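Local structure of HNH nuclease domain-containing protein (Streptomyces coelicolor, 5ZMO) at residues 25-31 with 143-147; 31-35 with 56-61; 93-97 with 108-114. The protein recognises phosphorothioated DNA through the sulfur-binding domain described here, and as a whole is probably an HNH-type endonuclease of type IV restriction. All coordinates share one frame; numbering follows the deposited sequence.

How the interactions relate
Interactions 1 and 2 meet in the helical body of the sulfur-binding domain and share helix 28-41: its first turn packs on the end of helix 130-144, its next turn on helix 50-63. Their centres lie about 11 Å apart and both use Val31. Interaction 3 is remote, its centre about 27 Å from that of interaction 1 and on the opposite side of the chain's centre; there helix 106-112 meets the loop before strand 97-98. Along the sequence, interactions 2 and 3 follow one another between the two halves of interaction 1. Interactions 1 and 3 approach the bound DNA to about 4 and 5 Å at their nearest atoms; interaction 2 probably backs the DNA-facing helix start from the core.

Interaction 1 of 3, residues 25-31 with 143-147; sequences PALHRPV and RYFHL
The pyrrolidine ring of Pro30 lies over one face of the Tyr144 phenol, its CG 3.7 Å from the centroid of the Tyr144 ring and only 12° off the ring normal, a well-centred CH-pi contact. Pro25 reaches the same ring from its edge, in plane, with its CG 4.0 Å from Tyr144 CD1. Leu27 lies alongside the tyrosine side chain but points the other way, its CD2 3.7 Å from Tyr144 CB. One residue further on, Phe145 is met at its edge by Val31, whose CG2 stands 3.9 Å from Phe145 CZ, with the two side chains at about a right angle.

Several features position this first shell. Tyr144 carries its CG anti to the carbonyl carbon (chi1 -60°), which turns the ring toward the prolines, and CG of the preceding Arg143 covers the opposite face, leaving the phenol sandwiched between an arginine methylene and a proline. Helix 130-144 ends at Tyr144, and Phe145 extends its ring to Val31 from the turn that follows. On the other side, the bond from Val31 N to Leu27 O, 2.8 Å long, closes the first turn of helix 28-41. In that turn Arg29 pairs with Asp84 and hydrogen-bonds a DNA phosphate.

Across the contact itself the chemistry is wholly apolar, which implies that shape and ring orientation, rather than polar pairing, join the end of helix 130-144 to this DNA-facing turn.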
loop_
_atom_site.group_PDB
_atom_site.type_symbol
_atom_site.label_atom_id
_atom_site.label_comp_id
_atom_site.label_asym_id
_atom_site.label_seq_id
_atom_site.Cartn_x
_atom_site.Cartn_y
_atom_site.Cartn_z
ATOM N N PRO A 25 -0.682 -5.400 -15.057
ATOM C CA PRO A 25 -0.705 -4.101 -14.367
ATOM C C PRO A 25 0.477 -3.955 -13.404
ATOM O O PRO A 25 0.971 -4.979 -12.851
ATOM C CB PRO A 25 -2.010 -4.135 -13.610
ATOM C CG PRO A 25 -2.220 -5.568 -13.311
ATOM C CD PRO A 25 -1.566 -6.367 -14.397
ATOM N N ALA A 26 0.913 -2.710 -13.192
ATOM C CA ALA A 26 1.858 -2.419 -12.095
ATOM C C ALA A 26 1.220 -2.808 -10.755
ATOM O O ALA A 26 0.182 -2.289 -10.417
ATOM C CB ALA A 26 2.223 -0.945 -12.125
ATOM N N LEU A 27 1.838 -3.720 -10.012
ATOM C CA LEU A 27 1.237 -4.236 -8.781
ATOM C C LEU A 27 1.615 -3.442 -7.510
ATOM O O LEU A 27 1.085 -3.748 -6.399
ATOM C CB LEU A 27 1.520 -5.697 -8.601
ATOM C CG LEU A 27 0.889 -6.568 -9.704
ATOM C CD1 LEU A 27 1.559 -7.929 -9.671
ATOM C CD2 LEU A 27 -0.626 -6.700 -9.550
ATOM N N HIS A 28 2.339 -2.344 -7.693
ATOM C CA HIS A 28 2.926 -1.543 -6.579
ATOM C C HIS A 28 1.867 -1.034 -5.608
ATOM O O HIS A 28 1.921 -1.287 -4.407
ATOM C CB HIS A 28 3.729 -0.406 -7.092
ATOM C CG HIS A 28 4.854 -0.812 -7.992
ATOM N ND1 HIS A 28 4.636 -1.449 -9.197
ATOM C CD2 HIS A 28 6.183 -0.627 -7.904
ATOM C CE1 HIS A 28 5.795 -1.698 -9.773
ATOM N NE2 HIS A 28 6.751 -1.185 -9.030
ATOM N N ARG A 29 0.824 -0.367 -6.149
ATOM C CA ARG A 29 -0.251 0.164 -5.318
ATOM C C ARG A 29 -1.088 -0.912 -4.686
ATOM O O ARG A 29 -1.366 -0.803 -3.488
ATOM C CB ARG A 29 -1.041 1.266 -6.066
ATOM C CG ARG A 29 -0.289 2.590 -6.011
ATOM C CD ARG A 29 -1.065 3.654 -6.799
ATOM N NE ARG A 29 -0.871 3.518 -8.225
ATOM C CZ ARG A 29 -1.677 4.099 -9.149
ATOM N NH1 ARG A 29 -1.458 3.913 -10.439
ATOM N NH2 ARG A 29 -2.734 4.814 -8.783
ATOM N N PRO A 30 -1.522 -1.946 -5.458
ATOM C CA PRO A 30 -2.211 -3.059 -4.891
ATOM C C PRO A 30 -1.472 -3.748 -3.746
ATOM O O PRO A 30 -2.131 -4.056 -2.702
ATOM C CB PRO A 30 -2.430 -4.007 -6.098
ATOM C CG PRO A 30 -2.598 -2.990 -7.248
ATOM C CD PRO A 30 -1.609 -1.959 -6.938
ATOM N N VAL A 31 -0.183 -3.905 -3.899
ATOM C CA VAL A 31 0.611 -4.565 -2.811
ATOM C C VAL A 31 0.651 -3.665 -1.543
ATOM O O VAL A 31 0.411 -4.127 -0.445
ATOM C CB VAL A 31 2.010 -4.936 -3.285
ATOM C CG1 VAL A 31 2.978 -5.241 -2.127
ATOM C CG2 VAL A 31 1.938 -6.089 -4.253
ATOM N N ARG A 143 -9.048 -8.710 -8.316
ATOM C CA ARG A 143 -8.624 -7.988 -9.494
ATOM C C ARG A 143 -7.164 -8.202 -9.896
ATOM O O ARG A 143 -6.847 -8.187 -11.078
ATOM C CB ARG A 143 -8.917 -6.479 -9.303
ATOM C CG ARG A 143 -8.683 -5.656 -10.530
ATOM C CD ARG A 143 -9.079 -4.199 -10.330
ATOM N NE ARG A 143 -10.517 -3.965 -10.179
ATOM C CZ ARG A 143 -11.044 -2.761 -9.921
ATOM N NH1 ARG A 143 -10.260 -1.675 -9.765
ATOM N NH2 ARG A 143 -12.366 -2.627 -9.818
ATOM N N TYR A 144 -6.254 -8.284 -8.926
ATOM C CA TYR A 144 -4.814 -8.312 -9.194
ATOM C C TYR A 144 -4.083 -9.616 -8.887
ATOM O O TYR A 144 -2.947 -9.744 -9.284
ATOM C CB TYR A 144 -4.135 -7.182 -8.383
ATOM C CG TYR A 144 -4.691 -5.839 -8.786
ATOM C CD1 TYR A 144 -4.460 -5.355 -10.058
ATOM C CD2 TYR A 144 -5.526 -5.113 -7.928
ATOM C CE1 TYR A 144 -5.013 -4.122 -10.465
ATOM C CE2 TYR A 144 -6.080 -3.890 -8.328
ATOM C CZ TYR A 144 -5.798 -3.424 -9.601
ATOM O OH TYR A 144 -6.322 -2.206 -9.970
ATOM N N PHE A 145 -4.665 -10.490 -8.055
ATOM C CA PHE A 145 -4.028 -11.743 -7.617
ATOM C C PHE A 145 -5.046 -12.834 -7.761
ATOM O O PHE A 145 -5.298 -13.599 -6.825
ATOM C CB PHE A 145 -3.534 -11.631 -6.160
ATOM C CG PHE A 145 -2.496 -10.641 -5.990
ATOM C CD1 PHE A 145 -1.221 -10.910 -6.423
ATOM C CD2 PHE A 145 -2.781 -9.385 -5.413
ATOM C CE1 PHE A 145 -0.250 -9.929 -6.343
ATOM C CE2 PHE A 145 -1.803 -8.413 -5.334
ATOM C CZ PHE A 145 -0.526 -8.700 -5.776
ATOM N N HIS A 146 -5.656 -12.880 -8.942
ATOM C CA HIS A 146 -6.802 -13.737 -9.183
ATOM C C HIS A 146 -6.376 -15.197 -9.054
ATOM O O HIS A 146 -7.109 -15.998 -8.485
ATOM C CB HIS A 146 -7.388 -13.465 -10.569
ATOM C CG HIS A 146 -8.662 -14.205 -10.844
ATOM N ND1 HIS A 146 -8.963 -14.740 -12.086
ATOM C CD2 HIS A 146 -9.705 -14.516 -10.036
ATOM C CE1 HIS A 146 -10.140 -15.332 -12.031
ATOM N NE2 HIS A 146 -10.603 -15.225 -10.796
ATOM N N LEU A 147 -5.214 -15.533 -9.602
ATOM C CA LEU A 147 -4.552 -16.795 -9.239
ATOM C C LEU A 147 -3.897 -16.418 -7.972
ATOM O O LEU A 147 -2.935 -15.653 -8.020
ATOM C CB LEU A 147 -3.427 -17.207 -10.217
ATOM C CG LEU A 147 -3.739 -17.883 -11.545
ATOM C CD1 LEU A 147 -4.848 -18.889 -11.333
ATOM C CD2 LEU A 147 -4.143 -16.852 -12.561
#

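Interaction 2 of 3, residues 31-35 with 56-61; sequences VLLLW and AVAPLM
Trp35 lays its indole against Val57. Its CB is 4.2 Å from Val57 CG2, and the first torsion, with CG anti to the backbone N (chi1 176°), carries the ring out toward helix 50-63. There Val57 CG2 sits over one face of the indole: it is 3.4 Å from Trp35 CD2 and lies 18° off the normal of the five-membered ring, a close CH-pi contact. CD1 of Trp35 meets Leu60 CD1 at 3.8 Å, the two side chains crossing at about a right angle. Farther out, NE1 and CZ2 share the methyl of Ala56, with Trp35 CZ2 3.7 Å from Ala56 CB. Replacing Trp35 with an alanine would probably leave Val57 CG2 without the ring it rests on and open a gap beside Ala56 and Leu60.

One turn earlier, Val31 CG1 lies 3.9 Å from Val57 CG1 and 3.7 Å from Met61 CE. The methionine chain bends at both chi2 and chi3, which folds its thioether back to the valine. Leu32 CD1 adds a looser contact with Val57 CG2.

This is an apolar helix-helix interface in the core of the helical domain, buried except at the partly exposed Ala56. The segment axes approach to 10.4 Å and run 128° apart. Helix 70-83 adjoins the pair through Leu32 and Val57, while helix 130-144 lines helix 28-41 along Leu33 and Leu34.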
loop_
_atom_site.group_PDB
_atom_site.type_symbol
_atom_site.label_atom_id
_atom_site.label_comp_id
_atom_site.label_asym_id
_atom_site.label_seq_id
_atom_site.Cartn_x
_atom_site.Cartn_y
_atom_site.Cartn_z
ATOM N N VAL A 31 -0.183 -3.905 -3.899
ATOM C CA VAL A 31 0.611 -4.565 -2.811
ATOM C C VAL A 31 0.651 -3.665 -1.543
ATOM O O VAL A 31 0.411 -4.127 -0.445
ATOM C CB VAL A 31 2.010 -4.936 -3.285
ATOM C CG1 VAL A 31 2.978 -5.241 -2.127
ATOM C CG2 VAL A 31 1.938 -6.089 -4.253
ATOM N N LEU A 32 0.965 -2.397 -1.674
ATOM C CA LEU A 32 0.980 -1.527 -0.514
ATOM C C LEU A 32 -0.360 -1.394 0.157
ATOM O O LEU A 32 -0.445 -1.463 1.458
ATOM C CB LEU A 32 1.599 -0.176 -0.869
ATOM C CG LEU A 32 1.845 0.734 0.323
ATOM C CD1 LEU A 32 2.707 0.122 1.365
ATOM C CD2 LEU A 32 2.463 2.036 -0.178
ATOM N N LEU A 33 -1.439 -1.262 -0.651
ATOM C CA LEU A 33 -2.793 -1.232 -0.055
ATOM C C LEU A 33 -3.124 -2.515 0.691
ATOM O O LEU A 33 -3.668 -2.457 1.802
ATOM C CB LEU A 33 -3.914 -0.980 -1.075
ATOM C CG LEU A 33 -3.869 0.453 -1.583
ATOM C CD1 LEU A 33 -4.672 0.565 -2.875
ATOM C CD2 LEU A 33 -4.363 1.412 -0.578
ATOM N N LEU A 34 -2.909 -3.666 0.059
ATOM C CA LEU A 34 -3.170 -4.952 0.805
ATOM C C LEU A 34 -2.398 -5.085 2.116
ATOM O O LEU A 34 -2.941 -5.538 3.159
ATOM C CB LEU A 34 -2.892 -6.139 -0.111
ATOM C CG LEU A 34 -3.938 -6.534 -1.140
ATOM C CD1 LEU A 34 -3.373 -7.610 -2.057
ATOM C CD2 LEU A 34 -5.151 -7.085 -0.437
ATOM N N TRP A 35 -1.154 -4.643 2.105
ATOM C CA TRP A 35 -0.301 -4.693 3.281
ATOM C C TRP A 35 -0.899 -3.780 4.321
ATOM O O TRP A 35 -1.042 -4.169 5.502
ATOM C CB TRP A 35 1.125 -4.314 2.957
ATOM C CG TRP A 35 1.994 -4.268 4.142
ATOM C CD1 TRP A 35 2.595 -5.332 4.793
ATOM C CD2 TRP A 35 2.370 -3.094 4.880
ATOM N NE1 TRP A 35 3.305 -4.888 5.858
ATOM C CE2 TRP A 35 3.182 -3.533 5.960
ATOM C CE3 TRP A 35 2.075 -1.725 4.757
ATOM C CZ2 TRP A 35 3.732 -2.651 6.871
ATOM C CZ3 TRP A 35 2.641 -0.839 5.681
ATOM C CH2 TRP A 35 3.429 -1.317 6.722
ATOM N N ALA A 56 9.224 -4.033 5.569
ATOM C CA ALA A 56 8.146 -4.943 5.535
ATOM C C ALA A 56 7.669 -5.272 4.128
ATOM O O ALA A 56 7.331 -6.426 3.801
ATOM C CB ALA A 56 6.979 -4.396 6.350
ATOM N N VAL A 57 7.620 -4.253 3.277
ATOM C CA VAL A 57 6.903 -4.391 2.038
ATOM C C VAL A 57 7.803 -4.774 0.871
ATOM O O VAL A 57 7.366 -5.458 -0.065
ATOM C CB VAL A 57 6.044 -3.139 1.715
ATOM C CG1 VAL A 57 5.293 -3.334 0.390
ATOM C CG2 VAL A 57 5.036 -2.912 2.793
ATOM N N ALA A 58 9.062 -4.401 0.941
ATOM C CA ALA A 58 10.002 -4.702 -0.163
ATOM C C ALA A 58 10.021 -6.190 -0.565
ATOM O O ALA A 58 9.999 -6.530 -1.773
ATOM C CB ALA A 58 11.436 -4.187 0.141
ATOM N N PRO A 59 10.154 -7.098 0.416
ATOM C CA PRO A 59 10.160 -8.498 0.004
ATOM C C PRO A 59 8.831 -9.012 -0.533
ATOM O O PRO A 59 8.849 -9.915 -1.362
ATOM C CB PRO A 59 10.405 -9.290 1.332
ATOM C CG PRO A 59 10.538 -8.309 2.404
ATOM C CD PRO A 59 10.390 -6.912 1.876
ATOM N N LEU A 60 7.711 -8.434 -0.102
ATOM C CA LEU A 60 6.395 -8.737 -0.732
ATOM C C LEU A 60 6.260 -8.220 -2.163
ATOM O O LEU A 60 5.638 -8.866 -3.030
ATOM C CB LEU A 60 5.228 -8.224 0.094
ATOM C CG LEU A 60 5.217 -8.557 1.557
ATOM C CD1 LEU A 60 4.129 -7.780 2.311
ATOM C CD2 LEU A 60 5.008 -10.089 1.748
ATOM N N MET A 61 6.804 -7.040 -2.383
ATOM C CA MET A 61 6.907 -6.418 -3.725
ATOM C C MET A 61 7.677 -7.355 -4.674
ATOM O O MET A 61 7.274 -7.587 -5.851
ATOM C CB MET A 61 7.642 -5.080 -3.593
ATOM C CG MET A 61 7.242 -3.898 -4.430
ATOM S SD MET A 61 5.502 -3.605 -4.573
ATOM C CE MET A 61 5.072 -2.428 -3.305
#

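Interaction 3 of 3, residues 93-97 with 108-114; sequences EELTL and SLNAVDP
Leu95 is the centre of the apolar contact and packs on Val112, their side chains meeting at a slant. Leu95 CD2 comes 3.8 Å from Val112 CB and stays close to both valine methyls. The same leucine methyl is 4.2 Å from Pro114 CG, just beyond the helix, while the other branch, CD1, reaches Leu109 CD2 at 4.3 Å. With CG anti to the carbonyl carbon (chi1 -61°), Leu95 directs its branches into this group of side chains. Its CD2 also packs 3.5 Å from the carbonyl oxygen Ser108 O, which is engaged in the helix by Val112 N.

The segments bracket a short hairpin: strands 97-98 and 103-104 run antiparallel, and the chain then enters helix 106-112, which folds back beside the residues leading into the first strand. Within this hairpin, Thr96 pairs through its backbone with Thr105, and Leu95 touches Pro104 as well as Trp79 of helix 70-83.

The polar link is a single weak hydrogen bond from Thr96 N to Ser108 OG, 3.0 Å long and bent to 145° at the hydrogen. Ser108 OG stands between its own backbone N and carbonyl carbon (chi1 75°), an orientation that brings it to the Thr96 amide; the serine has a second conformer, and the bond, which rests on this one alone, is uncertain. Beyond Val112, Asp113 OD2 hydrogen-bonds Ser51 OG at the start of helix 50-63.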
loop_
_atom_site.group_PDB
_atom_site.type_symbol
_atom_site.label_atom_id
_atom_site.label_comp_id
_atom_site.label_asym_id
_atom_site.label_seq_id
_atom_site.Cartn_x
_atom_site.Cartn_y
_atom_site.Cartn_z
ATOM N N GLU A 93 6.563 18.117 3.190
ATOM C CA GLU A 93 7.152 19.369 2.731
ATOM C C GLU A 93 8.665 19.417 3.044
ATOM O O GLU A 93 9.357 20.240 2.467
ATOM C CB GLU A 93 6.334 20.599 3.263
ATOM C CG GLU A 93 5.218 21.149 2.316
ATOM C CD GLU A 93 4.111 20.152 1.853
ATOM O OE1 GLU A 93 3.256 19.707 2.664
ATOM O OE2 GLU A 93 4.038 19.845 0.630
ATOM N N GLU A 94 9.177 18.502 3.878
ATOM C CA GLU A 94 10.588 18.320 4.194
ATOM C C GLU A 94 11.380 17.534 3.150
ATOM O O GLU A 94 12.607 17.557 3.166
ATOM C CB GLU A 94 10.778 17.703 5.571
ATOM C CG GLU A 94 10.147 18.520 6.728
ATOM C CD GLU A 94 10.440 20.043 6.666
ATOM O OE1 GLU A 94 9.501 20.870 6.854
ATOM O OE2 GLU A 94 11.618 20.414 6.399
ATOM N N LEU A 95 10.690 16.830 2.274
ATOM C CA LEU A 95 11.313 15.930 1.314
ATOM C C LEU A 95 11.842 16.753 0.135
ATOM O O LEU A 95 11.314 17.833 -0.184
ATOM C CB LEU A 95 10.317 14.821 0.869
ATOM C CG LEU A 95 9.783 13.894 2.004
ATOM C CD1 LEU A 95 8.640 13.007 1.544
ATOM C CD2 LEU A 95 10.887 13.017 2.540
ATOM N N THR A 96 12.846 16.236 -0.544
ATOM C CA THR A 96 13.290 16.805 -1.815
ATOM C C THR A 96 12.629 16.080 -2.993
ATOM O O THR A 96 12.732 14.851 -3.089
ATOM C CB THR A 96 14.836 16.726 -1.882
ATOM O OG1 THR A 96 15.328 17.465 -0.762
ATOM C CG2 THR A 96 15.375 17.345 -3.219
ATOM N N LEU A 97 11.959 16.807 -3.902
ATOM C CA LEU A 97 11.321 16.161 -5.022
ATOM C C LEU A 97 12.243 16.118 -6.225
ATOM O O LEU A 97 13.096 16.982 -6.387
ATOM C CB LEU A 97 10.055 16.901 -5.432
ATOM C CG LEU A 97 8.983 17.071 -4.368
ATOM C CD1 LEU A 97 7.777 17.775 -4.948
ATOM C CD2 LEU A 97 8.601 15.723 -3.814
ATOM N N SER A 108 16.138 11.500 0.224
ATOM C CA SER A 108 15.355 12.334 1.161
ATOM C C SER A 108 14.352 11.508 1.937
ATOM O O SER A 108 14.096 11.824 3.093
ATOM C CB SER A 108 14.684 13.552 0.504
ATOM O OG SER A 108 13.512 13.293 -0.319
ATOM N N LEU A 109 13.796 10.452 1.330
ATOM C CA LEU A 109 12.953 9.478 2.117
ATOM C C LEU A 109 13.766 8.830 3.199
ATOM O O LEU A 109 13.301 8.661 4.360
ATOM C CB LEU A 109 12.325 8.367 1.222
ATOM C CG LEU A 109 11.122 8.599 0.374
ATOM C CD1 LEU A 109 10.849 7.376 -0.479
ATOM C CD2 LEU A 109 9.908 8.931 1.236
ATOM N N ASN A 110 14.990 8.406 2.853
ATOM C CA ASN A 110 15.819 7.725 3.845
ATOM C C ASN A 110 16.225 8.699 4.950
ATOM O O ASN A 110 16.203 8.352 6.133
ATOM C CB ASN A 110 17.052 7.043 3.178
ATOM C CG ASN A 110 16.710 5.684 2.488
ATOM O OD1 ASN A 110 15.691 5.007 2.744
ATOM N ND2 ASN A 110 17.594 5.273 1.621
ATOM N N ALA A 111 16.603 9.906 4.566
ATOM C CA ALA A 111 17.075 10.928 5.547
ATOM C C ALA A 111 15.996 11.445 6.474
ATOM O O ALA A 111 16.192 11.481 7.660
ATOM C CB ALA A 111 17.732 12.102 4.822
ATOM N N VAL A 112 14.836 11.791 5.951
ATOM C CA VAL A 112 13.748 12.374 6.722
ATOM C C VAL A 112 13.030 11.244 7.477
ATOM O O VAL A 112 12.587 11.423 8.611
ATOM C CB VAL A 112 12.794 13.148 5.812
ATOM C CG1 VAL A 112 11.531 13.544 6.571
ATOM C CG2 VAL A 112 13.513 14.381 5.239
ATOM N N ASP A 113 12.937 10.065 6.828
ATOM C CA ASP A 113 12.224 8.889 7.351
ATOM C C ASP A 113 10.823 9.260 7.802
ATOM O O ASP A 113 10.488 9.047 8.993
ATOM C CB ASP A 113 12.985 8.207 8.480
ATOM C CG ASP A 113 12.571 6.776 8.678
ATOM O OD1 ASP A 113 11.792 6.282 7.829
ATOM O OD2 ASP A 113 13.033 6.108 9.635
ATOM N N PRO A 114 10.030 9.866 6.912
ATOM C CA PRO A 114 8.660 10.283 7.246
ATOM C C PRO A 114 7.757 9.144 7.589
ATOM O O PRO A 114 7.907 8.049 7.019
ATOM C CB PRO A 114 8.153 10.897 5.977
ATOM C CG PRO A 114 8.863 10.146 4.921
ATOM C CD PRO A 114 10.245 9.974 5.461
#